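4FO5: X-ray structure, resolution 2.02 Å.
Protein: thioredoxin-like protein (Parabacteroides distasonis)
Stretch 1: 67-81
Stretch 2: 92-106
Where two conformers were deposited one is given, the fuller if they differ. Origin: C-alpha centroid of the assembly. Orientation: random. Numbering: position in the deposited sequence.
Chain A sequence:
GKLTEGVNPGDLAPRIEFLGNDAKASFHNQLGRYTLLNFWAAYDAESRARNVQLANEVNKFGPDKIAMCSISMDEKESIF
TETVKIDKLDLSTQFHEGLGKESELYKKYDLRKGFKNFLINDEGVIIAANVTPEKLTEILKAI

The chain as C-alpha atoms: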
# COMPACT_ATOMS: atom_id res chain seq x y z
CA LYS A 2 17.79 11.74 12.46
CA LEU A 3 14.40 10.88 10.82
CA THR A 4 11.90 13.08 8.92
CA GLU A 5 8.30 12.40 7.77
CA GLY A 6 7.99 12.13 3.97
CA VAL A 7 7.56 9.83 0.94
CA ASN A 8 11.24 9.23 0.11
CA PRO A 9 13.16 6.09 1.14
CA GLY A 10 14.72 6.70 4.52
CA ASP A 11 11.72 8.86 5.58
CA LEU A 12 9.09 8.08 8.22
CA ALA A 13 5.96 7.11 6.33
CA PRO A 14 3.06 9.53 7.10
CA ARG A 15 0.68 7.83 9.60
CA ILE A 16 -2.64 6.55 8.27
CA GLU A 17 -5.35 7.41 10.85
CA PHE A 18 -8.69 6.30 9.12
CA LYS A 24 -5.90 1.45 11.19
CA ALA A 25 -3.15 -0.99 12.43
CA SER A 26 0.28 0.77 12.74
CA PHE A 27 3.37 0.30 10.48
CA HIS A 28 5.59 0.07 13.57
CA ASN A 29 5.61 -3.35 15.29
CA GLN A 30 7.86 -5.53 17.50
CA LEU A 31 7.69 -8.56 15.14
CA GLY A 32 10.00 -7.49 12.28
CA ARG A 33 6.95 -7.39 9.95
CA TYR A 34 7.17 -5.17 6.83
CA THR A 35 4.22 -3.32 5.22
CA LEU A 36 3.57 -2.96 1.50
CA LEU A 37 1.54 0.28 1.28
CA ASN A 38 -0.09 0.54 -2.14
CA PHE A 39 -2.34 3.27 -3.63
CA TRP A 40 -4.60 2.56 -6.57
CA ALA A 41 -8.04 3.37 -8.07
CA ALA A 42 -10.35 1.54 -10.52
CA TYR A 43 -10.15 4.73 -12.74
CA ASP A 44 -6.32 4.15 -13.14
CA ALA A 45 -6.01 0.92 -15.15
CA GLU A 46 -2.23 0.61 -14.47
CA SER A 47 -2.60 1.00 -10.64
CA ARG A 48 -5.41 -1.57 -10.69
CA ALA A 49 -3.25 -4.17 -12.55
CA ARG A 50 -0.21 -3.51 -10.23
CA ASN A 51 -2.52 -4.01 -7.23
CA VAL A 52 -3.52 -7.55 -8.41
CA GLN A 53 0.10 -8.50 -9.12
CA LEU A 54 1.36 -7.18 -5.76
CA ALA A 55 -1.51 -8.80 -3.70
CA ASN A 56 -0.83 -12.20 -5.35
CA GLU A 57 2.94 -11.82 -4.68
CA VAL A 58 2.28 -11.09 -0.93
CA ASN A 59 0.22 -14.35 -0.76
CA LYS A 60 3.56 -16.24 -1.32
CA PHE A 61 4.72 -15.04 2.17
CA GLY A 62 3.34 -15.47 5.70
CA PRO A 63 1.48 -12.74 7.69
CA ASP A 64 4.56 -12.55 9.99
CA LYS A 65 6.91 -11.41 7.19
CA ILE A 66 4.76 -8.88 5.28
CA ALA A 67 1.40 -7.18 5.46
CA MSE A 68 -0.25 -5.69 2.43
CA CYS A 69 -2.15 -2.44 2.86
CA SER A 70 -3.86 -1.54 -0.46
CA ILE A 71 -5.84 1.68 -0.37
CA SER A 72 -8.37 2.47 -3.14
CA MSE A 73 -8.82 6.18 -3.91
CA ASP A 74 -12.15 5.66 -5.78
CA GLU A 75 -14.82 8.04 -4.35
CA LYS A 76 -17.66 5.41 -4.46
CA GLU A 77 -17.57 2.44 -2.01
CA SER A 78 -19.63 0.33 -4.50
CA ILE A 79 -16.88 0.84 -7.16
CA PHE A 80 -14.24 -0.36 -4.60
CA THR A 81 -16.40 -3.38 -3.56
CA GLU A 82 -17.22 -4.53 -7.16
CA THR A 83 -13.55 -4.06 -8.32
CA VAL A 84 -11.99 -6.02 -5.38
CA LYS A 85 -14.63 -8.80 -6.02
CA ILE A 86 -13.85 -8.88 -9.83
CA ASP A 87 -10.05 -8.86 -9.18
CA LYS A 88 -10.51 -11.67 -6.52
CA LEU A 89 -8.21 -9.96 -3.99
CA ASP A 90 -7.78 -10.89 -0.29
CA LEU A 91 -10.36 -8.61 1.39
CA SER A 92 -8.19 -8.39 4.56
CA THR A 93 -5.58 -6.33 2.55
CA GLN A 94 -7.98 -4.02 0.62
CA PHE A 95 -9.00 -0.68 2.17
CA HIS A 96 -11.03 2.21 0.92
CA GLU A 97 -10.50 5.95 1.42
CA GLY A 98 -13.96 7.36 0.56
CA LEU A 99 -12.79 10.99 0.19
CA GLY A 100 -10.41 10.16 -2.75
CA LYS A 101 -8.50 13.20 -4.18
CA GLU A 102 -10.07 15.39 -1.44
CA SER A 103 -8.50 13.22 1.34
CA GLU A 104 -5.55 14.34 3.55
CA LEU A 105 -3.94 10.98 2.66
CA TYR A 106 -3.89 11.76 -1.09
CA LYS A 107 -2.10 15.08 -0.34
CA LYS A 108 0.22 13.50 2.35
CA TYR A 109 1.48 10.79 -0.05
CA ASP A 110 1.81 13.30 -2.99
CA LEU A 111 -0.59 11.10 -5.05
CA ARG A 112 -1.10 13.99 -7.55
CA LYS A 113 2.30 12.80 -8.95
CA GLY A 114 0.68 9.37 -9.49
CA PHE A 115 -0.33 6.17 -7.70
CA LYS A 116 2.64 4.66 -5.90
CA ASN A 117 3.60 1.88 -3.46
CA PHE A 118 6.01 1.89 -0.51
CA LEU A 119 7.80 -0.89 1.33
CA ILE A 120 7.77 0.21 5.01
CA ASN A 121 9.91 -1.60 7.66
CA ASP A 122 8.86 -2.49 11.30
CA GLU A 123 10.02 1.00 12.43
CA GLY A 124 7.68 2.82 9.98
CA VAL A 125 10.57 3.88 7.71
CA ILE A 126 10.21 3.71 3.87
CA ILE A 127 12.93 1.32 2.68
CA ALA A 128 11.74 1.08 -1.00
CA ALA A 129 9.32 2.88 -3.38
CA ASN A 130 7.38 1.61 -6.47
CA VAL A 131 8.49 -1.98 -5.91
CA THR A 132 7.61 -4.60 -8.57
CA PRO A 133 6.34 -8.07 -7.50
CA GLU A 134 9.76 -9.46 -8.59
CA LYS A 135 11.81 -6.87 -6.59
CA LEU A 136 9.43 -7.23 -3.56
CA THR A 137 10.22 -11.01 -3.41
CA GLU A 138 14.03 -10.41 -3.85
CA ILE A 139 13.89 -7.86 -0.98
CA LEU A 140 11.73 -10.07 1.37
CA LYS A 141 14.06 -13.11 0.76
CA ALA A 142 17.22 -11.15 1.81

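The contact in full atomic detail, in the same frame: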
# COMPACT_ATOMS: atom_id res chain seq x y z
N ALA A 67 2.82 -7.48 5.51
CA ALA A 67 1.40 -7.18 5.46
C ALA A 67 1.15 -6.27 4.27
O ALA A 67 1.91 -5.35 4.01
CB ALA A 67 0.93 -6.52 6.75
N MSE A 68 0.10 -6.54 3.54
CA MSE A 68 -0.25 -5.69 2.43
C MSE A 68 -1.35 -4.74 2.89
O MSE A 68 -2.35 -5.18 3.44
CB MSE A 68 -0.71 -6.52 1.25
CG MSE A 68 -1.48 -5.71 0.24
SE MSE A 68 -0.77 -6.02 -1.47
CE MSE A 68 -0.32 -4.27 -1.98
N CYS A 69 -1.18 -3.48 2.59
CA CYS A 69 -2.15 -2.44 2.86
C CYS A 69 -2.42 -1.70 1.55
O CYS A 69 -1.67 -0.82 1.18
CB CYS A 69 -1.63 -1.50 3.94
SG CYS A 69 -2.83 -0.24 4.41
N SER A 70 -3.47 -2.12 0.83
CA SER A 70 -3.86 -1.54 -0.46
C SER A 70 -4.97 -0.57 -0.25
O SER A 70 -6.02 -0.96 0.25
CB SER A 70 -4.32 -2.62 -1.44
OG SER A 70 -3.28 -3.43 -1.93
N ILE A 71 -4.78 0.70 -0.60
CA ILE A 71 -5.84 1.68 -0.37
C ILE A 71 -6.38 2.20 -1.69
O ILE A 71 -5.63 2.80 -2.45
CB ILE A 71 -5.32 2.85 0.51
CG1 ILE A 71 -4.68 2.32 1.81
CG2 ILE A 71 -6.47 3.84 0.79
CD1 ILE A 71 -3.94 3.39 2.69
N SER A 72 -7.68 1.97 -1.95
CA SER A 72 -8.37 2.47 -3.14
C SER A 72 -8.76 3.91 -2.91
O SER A 72 -9.30 4.26 -1.84
CB SER A 72 -9.60 1.62 -3.44
OG SER A 72 -10.53 2.32 -4.27
N MSE A 73 -8.52 4.75 -3.93
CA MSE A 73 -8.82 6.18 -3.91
C MSE A 73 -10.08 6.51 -4.74
O MSE A 73 -10.36 7.68 -5.01
CB MSE A 73 -7.60 7.00 -4.37
CG MSE A 73 -6.41 6.87 -3.43
SE MSE A 73 -6.85 7.68 -1.70
CE MSE A 73 -5.69 6.85 -0.69
N ASP A 74 -10.87 5.48 -5.08
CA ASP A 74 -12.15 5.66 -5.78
C ASP A 74 -13.13 6.30 -4.80
O ASP A 74 -13.16 5.88 -3.64
CB ASP A 74 -12.71 4.33 -6.31
CG ASP A 74 -11.85 3.66 -7.36
OD1 ASP A 74 -11.81 4.17 -8.50
OD2 ASP A 74 -11.27 2.60 -7.07
N GLU A 75 -13.87 7.34 -5.22
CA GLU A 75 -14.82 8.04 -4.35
C GLU A 75 -15.98 7.13 -3.88
O GLU A 75 -16.35 7.18 -2.71
CB GLU A 75 -15.38 9.29 -5.05
N LYS A 76 -16.53 6.29 -4.78
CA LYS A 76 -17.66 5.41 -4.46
C LYS A 76 -17.20 4.07 -3.87
O LYS A 76 -16.33 3.41 -4.43
CB LYS A 76 -18.54 5.16 -5.69
CG LYS A 76 -20.02 5.33 -5.43
CD LYS A 76 -20.81 5.25 -6.73
N GLU A 77 -17.82 3.69 -2.74
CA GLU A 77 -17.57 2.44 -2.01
C GLU A 77 -18.00 1.23 -2.85
O GLU A 77 -17.36 0.17 -2.77
CB GLU A 77 -18.31 2.45 -0.66
CG GLU A 77 -17.86 1.37 0.31
CD GLU A 77 -19.00 0.69 1.04
OE1 GLU A 77 -19.57 -0.27 0.48
OE2 GLU A 77 -19.32 1.12 2.18
N SER A 78 -19.08 1.38 -3.63
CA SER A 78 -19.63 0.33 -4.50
C SER A 78 -18.65 0.00 -5.63
O SER A 78 -18.53 -1.17 -5.99
CB SER A 78 -21.00 0.74 -5.06
OG SER A 78 -20.95 1.95 -5.80
N ILE A 79 -17.91 1.02 -6.14
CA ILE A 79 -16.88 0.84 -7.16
C ILE A 79 -15.71 0.04 -6.55
O ILE A 79 -15.22 -0.89 -7.18
CB ILE A 79 -16.43 2.20 -7.78
CG1 ILE A 79 -17.56 2.88 -8.60
CG2 ILE A 79 -15.11 2.08 -8.58
CD1 ILE A 79 -18.16 2.08 -9.83
N PHE A 80 -15.31 0.37 -5.30
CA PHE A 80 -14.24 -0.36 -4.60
C PHE A 80 -14.63 -1.83 -4.37
O PHE A 80 -13.84 -2.72 -4.66
CB PHE A 80 -13.88 0.32 -3.26
CG PHE A 80 -13.16 -0.54 -2.24
CD1 PHE A 80 -11.80 -0.80 -2.36
CD2 PHE A 80 -13.85 -1.09 -1.16
CE1 PHE A 80 -11.13 -1.58 -1.41
CE2 PHE A 80 -13.18 -1.87 -0.21
CZ PHE A 80 -11.83 -2.12 -0.35
N THR A 81 -15.85 -2.06 -3.88
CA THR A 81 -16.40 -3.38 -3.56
C THR A 81 -16.46 -4.28 -4.80
O THR A 81 -15.91 -5.38 -4.76
CB THR A 81 -17.77 -3.20 -2.87
OG1 THR A 81 -17.49 -2.79 -1.52
CG2 THR A 81 -18.61 -4.47 -2.85
N SER A 92 -8.85 -8.87 3.35
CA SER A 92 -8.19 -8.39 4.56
C SER A 92 -7.12 -7.32 4.24
O SER A 92 -6.79 -6.52 5.10
CB SER A 92 -7.60 -9.55 5.35
OG SER A 92 -6.55 -10.20 4.64
N THR A 93 -6.63 -7.27 2.99
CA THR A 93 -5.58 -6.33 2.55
C THR A 93 -6.09 -5.15 1.69
O THR A 93 -5.29 -4.30 1.25
CB THR A 93 -4.54 -7.14 1.77
OG1 THR A 93 -5.08 -7.59 0.52
CG2 THR A 93 -3.97 -8.31 2.57
N GLN A 94 -7.41 -5.06 1.47
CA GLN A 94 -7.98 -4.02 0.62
C GLN A 94 -8.79 -3.05 1.45
O GLN A 94 -9.72 -3.44 2.16
CB GLN A 94 -8.82 -4.65 -0.50
CG GLN A 94 -8.03 -5.67 -1.37
CD GLN A 94 -6.88 -5.06 -2.11
OE1 GLN A 94 -7.02 -4.06 -2.80
NE2 GLN A 94 -5.70 -5.68 -2.03
N PHE A 95 -8.39 -1.77 1.39
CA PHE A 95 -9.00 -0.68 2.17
C PHE A 95 -9.44 0.41 1.24
O PHE A 95 -8.93 0.54 0.13
CB PHE A 95 -8.00 -0.14 3.21
CG PHE A 95 -7.49 -1.21 4.13
CD1 PHE A 95 -6.40 -2.01 3.77
CD2 PHE A 95 -8.08 -1.43 5.38
CE1 PHE A 95 -5.94 -3.02 4.61
CE2 PHE A 95 -7.60 -2.42 6.23
CZ PHE A 95 -6.54 -3.23 5.84
N HIS A 96 -10.40 1.18 1.70
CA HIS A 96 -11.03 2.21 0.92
C HIS A 96 -11.04 3.55 1.62
O HIS A 96 -11.58 3.67 2.72
CB HIS A 96 -12.47 1.79 0.59
CG HIS A 96 -13.21 2.80 -0.21
ND1 HIS A 96 -14.40 3.34 0.24
CD2 HIS A 96 -12.89 3.38 -1.39
CE1 HIS A 96 -14.78 4.20 -0.69
NE2 HIS A 96 -13.89 4.27 -1.68
N GLU A 97 -10.46 4.56 0.97
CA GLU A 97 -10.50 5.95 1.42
C GLU A 97 -11.60 6.61 0.56
O GLU A 97 -11.41 6.83 -0.64
CB GLU A 97 -9.12 6.65 1.32
CG GLU A 97 -9.14 8.14 1.63
CD GLU A 97 -9.44 8.55 3.06
OE1 GLU A 97 -10.61 8.39 3.49
OE2 GLU A 97 -8.53 9.09 3.73
N GLY A 98 -12.76 6.81 1.19
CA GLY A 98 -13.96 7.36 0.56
C GLY A 98 -13.89 8.78 0.06
O GLY A 98 -14.70 9.16 -0.80
N LEU A 99 -12.95 9.59 0.58
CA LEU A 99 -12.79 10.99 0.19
C LEU A 99 -11.97 11.17 -1.12
O LEU A 99 -12.07 12.22 -1.75
CB LEU A 99 -12.16 11.80 1.33
CG LEU A 99 -13.02 11.96 2.58
CD1 LEU A 99 -12.17 12.22 3.81
CD2 LEU A 99 -14.06 13.07 2.41
N GLY A 100 -11.20 10.15 -1.52
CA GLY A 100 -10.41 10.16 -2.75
C GLY A 100 -9.38 11.27 -2.82
O GLY A 100 -8.59 11.43 -1.89
N LYS A 101 -9.40 12.06 -3.93
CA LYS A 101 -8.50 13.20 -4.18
C LYS A 101 -8.60 14.25 -3.08
O LYS A 101 -7.59 14.88 -2.74
CB LYS A 101 -8.82 13.86 -5.53
CG LYS A 101 -8.46 13.02 -6.75
CD LYS A 101 -9.14 13.56 -8.00
CE LYS A 101 -8.77 12.82 -9.27
NZ LYS A 101 -7.43 13.23 -9.79
N GLU A 102 -9.80 14.41 -2.49
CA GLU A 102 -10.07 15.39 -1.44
C GLU A 102 -9.53 14.95 -0.07
O GLU A 102 -9.60 15.74 0.88
CB GLU A 102 -11.58 15.68 -1.36
N SER A 103 -8.99 13.71 0.05
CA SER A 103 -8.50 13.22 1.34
C SER A 103 -7.09 13.77 1.68
O SER A 103 -6.29 14.08 0.80
CB SER A 103 -8.51 11.69 1.42
OG SER A 103 -7.38 11.04 0.87
N GLU A 104 -6.82 13.87 3.00
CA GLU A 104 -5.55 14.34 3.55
C GLU A 104 -4.44 13.38 3.16
O GLU A 104 -3.31 13.79 2.91
CB GLU A 104 -5.64 14.48 5.08
N LEU A 105 -4.80 12.09 3.05
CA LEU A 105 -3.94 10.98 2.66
C LEU A 105 -3.36 11.19 1.27
O LEU A 105 -2.14 11.12 1.10
CB LEU A 105 -4.77 9.69 2.71
CG LEU A 105 -4.01 8.39 2.77
CD1 LEU A 105 -2.92 8.46 3.84
CD2 LEU A 105 -4.97 7.25 3.04
N TYR A 106 -4.24 11.49 0.30
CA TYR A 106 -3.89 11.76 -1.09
C TYR A 106 -2.84 12.89 -1.16
O TYR A 106 -1.83 12.74 -1.84
CB TYR A 106 -5.17 12.12 -1.87
CG TYR A 106 -5.00 12.25 -3.37
CD1 TYR A 106 -4.61 13.45 -3.95
CD2 TYR A 106 -5.35 11.20 -4.21
CE1 TYR A 106 -4.50 13.58 -5.33
CE2 TYR A 106 -5.23 11.31 -5.60
CZ TYR A 106 -4.82 12.52 -6.16
OH TYR A 106 -4.73 12.65 -7.52
O HOH W 1 -3.44 -5.86 5.85

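Apolar side chains gather on one face of a small parallel sheet, where Ile-71 and Phe-95 sit in register. Ile-71 CD1 lies 4.0 Å from Leu-105 CD2, and selenomethionine Met-73, its side chain starting sideways and its end coming nearer stretch 2, brings CE to 3.8 Å from the same Leu-105 CD2. Met-73 SE also packs 3.9 Å from Glu-97 CB, so the aliphatic start of an acidic side chain extends the apolar patch. Farther along this face, Cys-69 SG approaches the Phe-95 ring obliquely, 4.0 Å from its CD1.

Strands 67-72 and 94-96 align Ile-71 with Phe-95 through backbone hydrogen bonds. Because the strands run parallel, Ser-70 and Ser-72 each bond to the residues on either side of their register partners, Gln-94 and His-96: Ser-70 N donates to Thr-93 O (2.9 Å), Phe-95 N to Ser-70 O (2.8 Å), Ser-72 N to Phe-95 O (2.8 Å) and Glu-97 N to Ser-72 O (3.1 Å).

On the opposite face, where Ser-70, Ser-72, Gln-94 and His-96 point, Phe-80 reaches in from helix 77-81. His-96 CB sits over the face of the Phe-80 ring, 3.6 Å from the ring centroid; the two rings are nearly parallel but slid apart, so they barely overlap. Beyond them, His-96 NE2 donates to Asp-74 O at 2.6 Å, tying the imidazole to the loop after the strand. Ser-72 OG, at the end of the strand, donates to Asp-74 OD2 (2.9 Å), tying strand to loop.

At the turn from Glu-97 to Gly-100 the two stretches stay close: Met-73 O lies 3.4 Å from Gly-100 CA. Gly-100 has positive phi, and a CB there would clash with Met-73 O. Just beyond, Ser-103 OG donates to Gly-100 O (3.0 Å) and accepts from Tyr-106 N (3.2 Å), capping the helix that carries Leu-105.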